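Local coordinates for protein Tetur07g02040 (Tetranychus urticae, PDB 6BDJ) that binds ferric iron and is probably an intradiol ring-cleavage dioxygenase, which opens aromatic diols by inserting both atoms of molecular oxygen, at residues G43-E48 and G94-F99; R64-L69 and T132-F137; N207-S212 and E219-L224. All blocks are in the same frame, centred on the assembly; numbering follows the deposited sequence.

Contact 1: G43-E48 and G94-F99. With FE (Fe (III) ion), chain C.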
loop_
_atom_site.group_PDB
_atom_site.type_symbol
_atom_site.label_atom_id
_atom_site.label_comp_id
_atom_site.label_asym_id
_atom_site.label_seq_id
_atom_site.Cartn_x
_atom_site.Cartn_y
_atom_site.Cartn_z
ATOM N N GLY A 43 -9.408 -3.535 3.875
ATOM C CA GLY A 43 -10.325 -3.591 2.753
ATOM C C GLY A 43 -10.480 -5.015 2.245
ATOM O O GLY A 43 -9.920 -5.944 2.825
ATOM N N PRO A 44 -11.229 -5.188 1.155
ATOM C CA PRO A 44 -11.632 -6.510 0.678
ATOM C C PRO A 44 -10.708 -7.231 -0.284
ATOM O O PRO A 44 -11.005 -8.361 -0.655
ATOM C CB PRO A 44 -12.969 -6.226 -0.039
ATOM C CG PRO A 44 -13.058 -4.733 -0.213
ATOM C CD PRO A 44 -11.803 -4.120 0.327
ATOM N N TYR A 45 -9.616 -6.606 -0.711
ATOM C CA TYR A 45 -8.851 -7.152 -1.829
ATOM C C TYR A 45 -7.482 -7.723 -1.523
ATOM O O TYR A 45 -6.689 -7.945 -2.465
ATOM C CB TYR A 45 -8.769 -6.123 -2.955
ATOM C CG TYR A 45 -10.135 -5.602 -3.380
ATOM C CD1 TYR A 45 -11.182 -6.473 -3.685
ATOM C CD2 TYR A 45 -10.383 -4.241 -3.445
ATOM C CE1 TYR A 45 -12.417 -5.999 -4.093
ATOM C CE2 TYR A 45 -11.628 -3.741 -3.839
ATOM C CZ TYR A 45 -12.640 -4.626 -4.169
ATOM O OH TYR A 45 -13.858 -4.129 -4.556
ATOM N N PHE A 46 -7.210 -8.049 -0.255
ATOM C CA PHE A 46 -5.966 -8.757 0.058
ATOM C C PHE A 46 -6.032 -10.150 -0.507
ATOM O O PHE A 46 -7.093 -10.806 -0.467
ATOM C CB PHE A 46 -5.668 -8.828 1.553
ATOM C CG PHE A 46 -4.343 -9.473 1.876
ATOM C CD1 PHE A 46 -3.151 -8.975 1.340
ATOM C CD2 PHE A 46 -4.276 -10.601 2.693
ATOM C CE1 PHE A 46 -1.938 -9.588 1.617
ATOM C CE2 PHE A 46 -3.077 -11.198 2.983
ATOM C CZ PHE A 46 -1.900 -10.707 2.450
ATOM N N ILE A 47 -4.892 -10.596 -1.053
ATOM C CA ILE A 47 -4.732 -11.959 -1.548
ATOM C C ILE A 47 -3.468 -12.485 -0.911
ATOM O O ILE A 47 -2.365 -12.003 -1.169
ATOM C CB ILE A 47 -4.625 -12.041 -3.076
ATOM C CG1 ILE A 47 -5.927 -11.574 -3.716
ATOM C CG2 ILE A 47 -4.381 -13.489 -3.518
ATOM C CD1 ILE A 47 -5.901 -11.515 -5.248
ATOM N N GLU A 48 -3.656 -13.482 -0.067
ATOM C CA GLU A 48 -2.588 -13.985 0.762
ATOM C C GLU A 48 -1.770 -15.005 -0.022
ATOM O O GLU A 48 -2.027 -16.200 0.024
ATOM C CB GLU A 48 -3.134 -14.574 2.055
ATOM C CG GLU A 48 -2.005 -14.818 3.041
ATOM C CD GLU A 48 -2.448 -15.204 4.452
ATOM O OE1 GLU A 48 -3.666 -15.281 4.750
ATOM O OE2 GLU A 48 -1.528 -15.419 5.263
ATOM N N GLY A 94 -8.308 2.096 -11.435
ATOM C CA GLY A 94 -8.903 1.616 -10.199
ATOM C C GLY A 94 -9.236 0.150 -10.061
ATOM O O GLY A 94 -10.068 -0.194 -9.209
ATOM N N ILE A 95 -8.614 -0.697 -10.889
ATOM C CA ILE A 95 -8.872 -2.130 -10.878
ATOM C C ILE A 95 -7.823 -2.855 -10.028
ATOM O O ILE A 95 -6.638 -2.544 -10.103
ATOM C CB ILE A 95 -8.815 -2.696 -12.311
ATOM C CG1 ILE A 95 -9.896 -2.072 -13.207
ATOM C CG2 ILE A 95 -8.987 -4.201 -12.314
ATOM C CD1 ILE A 95 -11.325 -2.109 -12.667
ATOM N N TYR A 96 -8.290 -3.789 -9.208
ATOM C CA TYR A 96 -7.432 -4.662 -8.437
ATOM C C TYR A 96 -7.342 -6.004 -9.145
ATOM O O TYR A 96 -8.362 -6.586 -9.508
ATOM C CB TYR A 96 -8.010 -4.906 -7.055
ATOM C CG TYR A 96 -7.793 -3.757 -6.101
ATOM C CD1 TYR A 96 -6.646 -3.676 -5.359
ATOM C CD2 TYR A 96 -8.736 -2.745 -5.977
ATOM C CE1 TYR A 96 -6.437 -2.632 -4.463
ATOM C CE2 TYR A 96 -8.549 -1.690 -5.083
ATOM C CZ TYR A 96 -7.394 -1.642 -4.317
ATOM O OH TYR A 96 -7.190 -0.592 -3.473
ATOM N N SER A 97 -6.110 -6.496 -9.290
ATOM C CA SER A 97 -5.833 -7.816 -9.852
ATOM C C SER A 97 -6.460 -8.876 -8.975
ATOM O O SER A 97 -6.484 -8.732 -7.754
ATOM C CB SER A 97 -4.348 -8.032 -10.002
ATOM O OG SER A 97 -3.617 -8.105 -8.786
ATOM N N GLY A 98 -7.068 -9.873 -9.614
ATOM C CA GLY A 98 -7.888 -10.836 -8.922
ATOM C C GLY A 98 -9.357 -10.482 -8.796
ATOM O O GLY A 98 -10.195 -11.374 -8.625
ATOM N N PHE A 99 -9.670 -9.193 -8.868
ATOM C CA PHE A 99 -11.046 -8.698 -8.792
ATOM C C PHE A 99 -11.317 -7.789 -9.993
ATOM O O PHE A 99 -11.979 -6.782 -9.886
ATOM C CB PHE A 99 -11.210 -7.946 -7.462
ATOM C CG PHE A 99 -10.811 -8.767 -6.264
ATOM C CD1 PHE A 99 -11.721 -9.615 -5.655
ATOM C CD2 PHE A 99 -9.520 -8.712 -5.772
ATOM C CE1 PHE A 99 -11.359 -10.390 -4.573
ATOM C CE2 PHE A 99 -9.141 -9.482 -4.681
ATOM C CZ PHE A 99 -10.065 -10.328 -4.083
HETATM FE FE FE C . -8.077 -0.282 -1.774
HETATM O O HOH W 1 -9.394 -1.865 -1.099
#

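Contact 2: R64-L69 and T132-F137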
loop_
_atom_site.group_PDB
_atom_site.type_symbol
_atom_site.label_atom_id
_atom_site.label_comp_id
_atom_site.label_asym_id
_atom_site.label_seq_id
_atom_site.Cartn_x
_atom_site.Cartn_y
_atom_site.Cartn_z
ATOM N N ARG A 64 6.007 5.498 -13.014
ATOM C CA ARG A 64 6.824 4.654 -12.175
ATOM C C ARG A 64 7.061 5.286 -10.811
ATOM O O ARG A 64 7.372 6.478 -10.729
ATOM C CB ARG A 64 8.135 4.335 -12.891
ATOM C CG ARG A 64 7.972 3.197 -13.893
ATOM C CD ARG A 64 7.986 1.839 -13.194
ATOM N NE ARG A 64 9.305 1.622 -12.588
ATOM C CZ ARG A 64 9.619 1.659 -11.286
ATOM N NH1 ARG A 64 10.889 1.492 -10.936
ATOM N NH2 ARG A 64 8.710 1.844 -10.324
ATOM N N LEU A 65 6.843 4.488 -9.759
ATOM C CA LEU A 65 7.061 4.897 -8.384
ATOM C C LEU A 65 7.809 3.798 -7.672
ATOM O O LEU A 65 7.359 2.666 -7.664
ATOM C CB LEU A 65 5.728 5.099 -7.684
ATOM C CG LEU A 65 5.703 5.329 -6.171
ATOM C CD1 LEU A 65 6.599 6.485 -5.757
ATOM C CD2 LEU A 65 4.272 5.622 -5.717
ATOM N N ASN A 66 8.948 4.135 -7.081
ATOM C CA ASN A 66 9.662 3.249 -6.166
ATOM C C ASN A 66 9.264 3.545 -4.727
ATOM O O ASN A 66 9.458 4.660 -4.229
ATOM C CB ASN A 66 11.168 3.429 -6.310
ATOM C CG ASN A 66 11.698 2.930 -7.643
ATOM O OD1 ASN A 66 11.092 2.097 -8.310
ATOM N ND2 ASN A 66 12.848 3.450 -8.039
ATOM N N VAL A 67 8.738 2.533 -4.055
ATOM C CA VAL A 67 8.256 2.647 -2.693
ATOM C C VAL A 67 9.259 1.966 -1.768
ATOM O O VAL A 67 9.440 0.758 -1.849
ATOM C CB VAL A 67 6.871 1.974 -2.569
ATOM C CG1 VAL A 67 6.430 1.858 -1.107
ATOM C CG2 VAL A 67 5.820 2.743 -3.361
ATOM N N THR A 68 9.911 2.744 -0.902
ATOM C CA THR A 68 10.833 2.203 0.089
ATOM C C THR A 68 10.170 2.373 1.444
ATOM O O THR A 68 9.757 3.478 1.804
ATOM C CB THR A 68 12.187 2.934 0.056
ATOM O OG1 THR A 68 12.794 2.747 -1.229
ATOM C CG2 THR A 68 13.148 2.424 1.135
ATOM N N LEU A 69 10.025 1.262 2.167
ATOM C CA LEU A 69 9.494 1.262 3.523
ATOM C C LEU A 69 10.583 0.847 4.481
ATOM O O LEU A 69 11.239 -0.167 4.248
ATOM C CB LEU A 69 8.350 0.270 3.663
ATOM C CG LEU A 69 7.168 0.396 2.705
ATOM C CD1 LEU A 69 5.993 -0.387 3.260
ATOM C CD2 LEU A 69 6.736 1.831 2.501
ATOM N N THR A 132 12.030 -2.425 -0.794
ATOM C CA THR A 132 11.753 -1.498 -1.876
ATOM C C THR A 132 10.948 -2.217 -2.931
ATOM O O THR A 132 11.267 -3.352 -3.315
ATOM C CB THR A 132 13.045 -0.914 -2.470
ATOM O OG1 THR A 132 13.722 -0.174 -1.446
ATOM C CG2 THR A 132 12.746 0.032 -3.642
ATOM N N PHE A 133 9.883 -1.557 -3.381
ATOM C CA PHE A 133 9.060 -2.069 -4.453
ATOM C C PHE A 133 9.126 -1.114 -5.643
ATOM O O PHE A 133 9.153 0.095 -5.468
ATOM C CB PHE A 133 7.613 -2.162 -3.999
ATOM C CG PHE A 133 7.360 -3.189 -2.951
ATOM C CD1 PHE A 133 7.088 -4.484 -3.305
ATOM C CD2 PHE A 133 7.317 -2.838 -1.613
ATOM C CE1 PHE A 133 6.820 -5.435 -2.344
ATOM C CE2 PHE A 133 7.053 -3.784 -0.635
ATOM C CZ PHE A 133 6.813 -5.086 -1.001
ATOM N N GLU A 134 9.118 -1.671 -6.846
ATOM C CA GLU A 134 9.012 -0.891 -8.086
ATOM C C GLU A 134 7.585 -1.040 -8.538
ATOM O O GLU A 134 7.171 -2.127 -8.930
ATOM C CB GLU A 134 9.970 -1.413 -9.156
ATOM C CG GLU A 134 11.424 -1.378 -8.706
ATOM C CD GLU A 134 12.406 -1.781 -9.795
ATOM O OE1 GLU A 134 12.017 -2.472 -10.755
ATOM O OE2 GLU A 134 13.570 -1.353 -9.709
ATOM N N THR A 135 6.826 0.041 -8.427
ATOM C CA THR A 135 5.409 0.004 -8.681
ATOM C C THR A 135 5.018 1.189 -9.517
ATOM O O THR A 135 5.853 1.774 -10.204
ATOM C CB THR A 135 4.611 -0.114 -7.368
ATOM O OG1 THR A 135 3.227 -0.289 -7.660
ATOM C CG2 THR A 135 4.810 1.066 -6.442
ATOM N N LEU A 136 3.729 1.491 -9.550
ATOM C CA LEU A 136 3.248 2.677 -10.224
ATOM C C LEU A 136 2.518 3.526 -9.206
ATOM O O LEU A 136 2.022 3.015 -8.203
ATOM C CB LEU A 136 2.284 2.283 -11.344
ATOM C CG LEU A 136 2.800 1.341 -12.449
ATOM C CD1 LEU A 136 1.643 1.006 -13.379
ATOM C CD2 LEU A 136 3.961 1.945 -13.231
ATOM N N PHE A 137 2.408 4.815 -9.481
ATOM C CA PHE A 137 1.463 5.623 -8.740
ATOM C C PHE A 137 0.047 5.000 -8.907
ATOM O O PHE A 137 -0.364 4.698 -10.020
ATOM C CB PHE A 137 1.515 7.077 -9.181
ATOM C CG PHE A 137 0.766 7.987 -8.261
ATOM C CD1 PHE A 137 -0.603 8.141 -8.402
ATOM C CD2 PHE A 137 1.413 8.646 -7.220
ATOM C CE1 PHE A 137 -1.324 8.946 -7.537
ATOM C CE2 PHE A 137 0.698 9.449 -6.341
ATOM C CZ PHE A 137 -0.672 9.588 -6.490
#

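Contact 3: N207-S212 and E219-L224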
loop_
_atom_site.group_PDB
_atom_site.type_symbol
_atom_site.label_atom_id
_atom_site.label_comp_id
_atom_site.label_asym_id
_atom_site.label_seq_id
_atom_site.Cartn_x
_atom_site.Cartn_y
_atom_site.Cartn_z
ATOM N N ASN A 207 6.514 10.092 1.661
ATOM C CA ASN A 207 7.361 11.226 1.364
ATOM C C ASN A 207 8.049 11.021 0.023
ATOM O O ASN A 207 8.915 10.140 -0.122
ATOM C CB ASN A 207 8.406 11.365 2.466
ATOM C CG ASN A 207 9.174 12.643 2.368
ATOM O OD1 ASN A 207 10.256 12.689 1.779
ATOM N ND2 ASN A 207 8.618 13.703 2.943
ATOM N N ILE A 208 7.657 11.822 -0.959
ATOM C CA ILE A 208 8.253 11.742 -2.307
ATOM C C ILE A 208 9.353 12.762 -2.496
ATOM O O ILE A 208 9.109 13.953 -2.372
ATOM C CB ILE A 208 7.207 11.996 -3.412
ATOM C CG1 ILE A 208 6.040 11.009 -3.282
ATOM C CG2 ILE A 208 7.843 11.902 -4.803
ATOM C CD1 ILE A 208 6.432 9.547 -3.125
ATOM N N ASP A 209 10.539 12.283 -2.843
ATOM C CA ASP A 209 11.664 13.162 -3.182
ATOM C C ASP A 209 11.299 13.984 -4.437
ATOM O O ASP A 209 11.092 13.397 -5.491
ATOM C CB ASP A 209 12.931 12.333 -3.434
ATOM C CG ASP A 209 13.358 11.516 -2.226
ATOM O OD1 ASP A 209 13.334 12.070 -1.104
ATOM O OD2 ASP A 209 13.719 10.325 -2.401
ATOM N N PRO A 210 11.180 15.326 -4.325
ATOM C CA PRO A 210 10.649 16.131 -5.457
ATOM C C PRO A 210 11.499 16.148 -6.749
ATOM O O PRO A 210 10.951 16.204 -7.856
ATOM C CB PRO A 210 10.534 17.544 -4.868
ATOM C CG PRO A 210 11.450 17.553 -3.694
ATOM C CD PRO A 210 11.475 16.166 -3.148
ATOM N N GLN A 211 12.821 16.119 -6.589
ATOM C CA GLN A 211 13.769 15.967 -7.714
ATOM C C GLN A 211 13.653 14.639 -8.502
ATOM O O GLN A 211 14.180 14.537 -9.620
ATOM C CB GLN A 211 15.214 16.182 -7.227
ATOM C CG GLN A 211 15.894 15.008 -6.518
ATOM C CD GLN A 211 15.216 14.548 -5.236
ATOM O OE1 GLN A 211 14.393 15.255 -4.642
ATOM N NE2 GLN A 211 15.576 13.349 -4.795
ATOM N N SER A 212 12.976 13.641 -7.925
ATOM C CA SER A 212 12.690 12.361 -8.607
ATOM C C SER A 212 11.573 12.421 -9.682
ATOM O O SER A 212 11.336 11.442 -10.399
ATOM C CB SER A 212 12.392 11.266 -7.571
ATOM O OG SER A 212 11.130 11.433 -6.928
ATOM N N GLU A 219 10.697 8.456 -6.342
ATOM C CA GLU A 219 11.216 7.739 -5.177
ATOM C C GLU A 219 10.457 8.182 -3.935
ATOM O O GLU A 219 10.421 9.366 -3.594
ATOM C CB GLU A 219 12.705 7.986 -4.992
ATOM C CG GLU A 219 13.564 7.488 -6.154
ATOM C CD GLU A 219 13.871 5.999 -6.121
ATOM O OE1 GLU A 219 13.464 5.268 -5.187
ATOM O OE2 GLU A 219 14.545 5.530 -7.062
ATOM N N GLY A 220 9.837 7.216 -3.261
ATOM C CA GLY A 220 9.034 7.473 -2.069
ATOM C C GLY A 220 9.555 6.687 -0.892
ATOM O O GLY A 220 9.889 5.504 -1.037
ATOM N N ILE A 221 9.609 7.345 0.261
ATOM C CA ILE A 221 10.058 6.730 1.521
ATOM C C ILE A 221 8.951 6.899 2.547
ATOM O O ILE A 221 8.428 7.992 2.730
ATOM C CB ILE A 221 11.353 7.370 2.085
ATOM C CG1 ILE A 221 12.540 7.154 1.126
ATOM C CG2 ILE A 221 11.686 6.787 3.459
ATOM C CD1 ILE A 221 12.709 8.223 0.061
ATOM N N LEU A 222 8.598 5.807 3.202
ATOM C CA LEU A 222 7.726 5.864 4.356
ATOM C C LEU A 222 8.428 5.091 5.449
ATOM O O LEU A 222 8.787 3.923 5.268
ATOM C CB LEU A 222 6.381 5.237 4.033
ATOM C CG LEU A 222 5.306 5.231 5.116
ATOM C CD1 LEU A 222 4.850 6.637 5.448
ATOM C CD2 LEU A 222 4.175 4.350 4.631
ATOM N N ASN A 223 8.661 5.755 6.565
ATOM C CA ASN A 223 9.277 5.131 7.715
ATOM C C ASN A 223 8.144 4.671 8.612
ATOM O O ASN A 223 7.284 5.472 8.935
ATOM C CB ASN A 223 10.170 6.152 8.424
ATOM C CG ASN A 223 11.301 6.625 7.542
ATOM O OD1 ASN A 223 11.861 5.839 6.804
ATOM N ND2 ASN A 223 11.643 7.904 7.622
ATOM N N LEU A 224 8.119 3.389 8.972
ATOM C CA LEU A 224 7.089 2.829 9.870
ATOM C C LEU A 224 7.684 2.262 11.160
ATOM O O LEU A 224 8.777 1.677 11.166
ATOM C CB LEU A 224 6.278 1.726 9.152
ATOM C CG LEU A 224 5.504 2.163 7.899
ATOM C CD1 LEU A 224 5.048 0.991 7.040
ATOM C CD2 LEU A 224 4.330 3.063 8.256
#

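Contact 1: G43-E48 and G94-F99
The phenolic oxygen of Tyr96 is the best-held polar atom, gripped by one metal bond: Tyr96 OH lies 1.9 Å from the iron, FE. A water oxygen sits 2.2 Å from FE, and His147 and His149 supply two further ligands. The ferric charge would probably keep the phenol ionised. Between 43-48 and 94-99 the contact is made mainly by carbon, and no hydrogen bond crosses. Tyr45 carries it. Its CG stands anti to the carbonyl carbon (chi1 -53°), which sends the ring between Tyr96 and Phe99. One flank of the ring comes over a face of Tyr96, near the rim, with Tyr45 CD2 3.4 Å from Tyr96 CD2. The other flank sits over the middle of the Phe99 ring, with Tyr45 CD1 3.5 Å from Phe99 CG. Both pairs are oblique, the planes at 35° for Tyr96 and 48° for Phe99. Tyr45 CB adds a CH-pi contact, 4.3 Å from the centroid of the Tyr96 ring. Ile47 meets Phe99 tip to tip, Ile47 CD1 being 3.9 Å from Phe99 CE2. A CB at Gly98 would run into Ile47 CD1, and the backbone angles there would also press it on Ser97 O. A type II turn positions the two rings of 94-99, closed by Phe99 N to Tyr96 O at 3.0 Å. Arg120 ties the segments by bonding Tyr45 O and Ser97 O. Tyr45 also touches Tyr141, an iron ligand of this protein not bound to the metal in this model. This is an aromatic cluster packed against the tyrosine-histidine iron site of an intradiol dioxygenase.

Contact 2: R64-L69 and T132-F137
Two bends, chi2 -80° and chi3 -65°, curl the Arg64 chain back, so a side chain that starts away from 132-137 ends against it. Asn66 CG stands anti to its carbonyl carbon and offers OD1 to the same guanidinium. Arg64 NH2 bonds Thr135 O at 2.9 Å, and Arg64 NH1 bonds Asn66 OD1 at 2.7 Å. Both acceptors lie in the guanidinium plane and use a lone pair, which fixes the rotation of the group. Thr135 O is gripped twice, since Leu65 N also reaches it at 2.9 Å, from above the carbonyl plane. Glu134 CB lies over a guanidinium face, 3.5 Å from Arg64 NH1. The Glu134 carboxylate is too far for a salt bridge, and its OE1 bonds Asn55. On the sheet face of Asn66 and Glu134, Thr68 OG1 and Thr132 OG1 share a hydrogen bond of 3.1 Å. Leu65, Val67, Phe133 and Thr135 fill the other sheet face, with Val67 CG2 3.7 Å from Thr135 CG2. There the Thr135 hydroxyl turns to Gln89. Reciprocal backbone bonds join Leu65 with Thr135 and Val67 with Phe133. This is an antiparallel ladder between outermost strand 130-136 and its neighbour in the mixed sheet.

Contact 3: N207-S212 and E219-L224
Strand 205-208 runs antiparallel to strand 218-226, and the two form a beta hairpin. Asn207 and Ile221 are a hydrogen-bonded pair: Asn207 N reaches Ile221 O at 3.0 Å, and Ile221 N returns to Asn207 O at 2.9 Å. In both bonds the donor sits above the carbonyl plane. Ile208 and Gly220 follow as a non-hydrogen-bonded pair. Asp209 N then bonds Glu219 O at 3.0 Å, almost along the C=O axis (176°). Beyond it the chain turns through a 3-10 segment, 210-212, where Ser212 N bonds Asp209 O at 3.1 Å. The Ser212 side chain joins this turn to the strand. Its OG lies between the backbone N and the carbonyl carbon (chi1 72°). From there Ser212 OG donates to Asp209 O over a very short 2.4 Å and accepts Glu219 N at 3.1 Å. Asp209 O is therefore held by two donors. An alanine at Ser212 would lose both hydroxyl bonds and would probably loosen the turn from the start of strand 218-226.

Ile208 folds its CD1 over Gly220, and Ile208 CD1 is tight against Gly220 CA at 3.5 Å. A CB on Gly220 would clash there. Asp209 crosses Ile221 obliquely, with Asp209 OD2 3.4 Å from Ile221 CD1. Asp209 OD2 also touches Glu219 CB, these two side chains crossing obliquely as well. The Glu219 carboxylate leads away and bonds Asn66 on strand 64-73. Two acidic side chains thus start near each other but part at their ends, which probably limits their repulsion. The chemistry implies a hairpin end, at the surface and away from the iron site, held mainly by backbone bonds and one serine hydroxyl, with little apolar packing between the two segments.

Overall arrangement
From the N terminus, 43-48 comes first, in the loop before strand 64-73. Contact 1 closes when the loop after strand 84-88 brings 94-99 back to it. Strand 64-73 leaves from within that span and pairs with 132-137 only later, so contacts 1 and 2 cross along the chain without touching. Their centres are about 18 Å apart. Contact 3 follows in series as a short local closure. Its strand 218-226 lies beside strand 64-73, and Gly220 bonds Asn66 and Thr68 through the backbone. Contacts 2 and 3 thus continue one sheet. Contact 1 lies across the chain's centre from contact 3, at the iron-site loops.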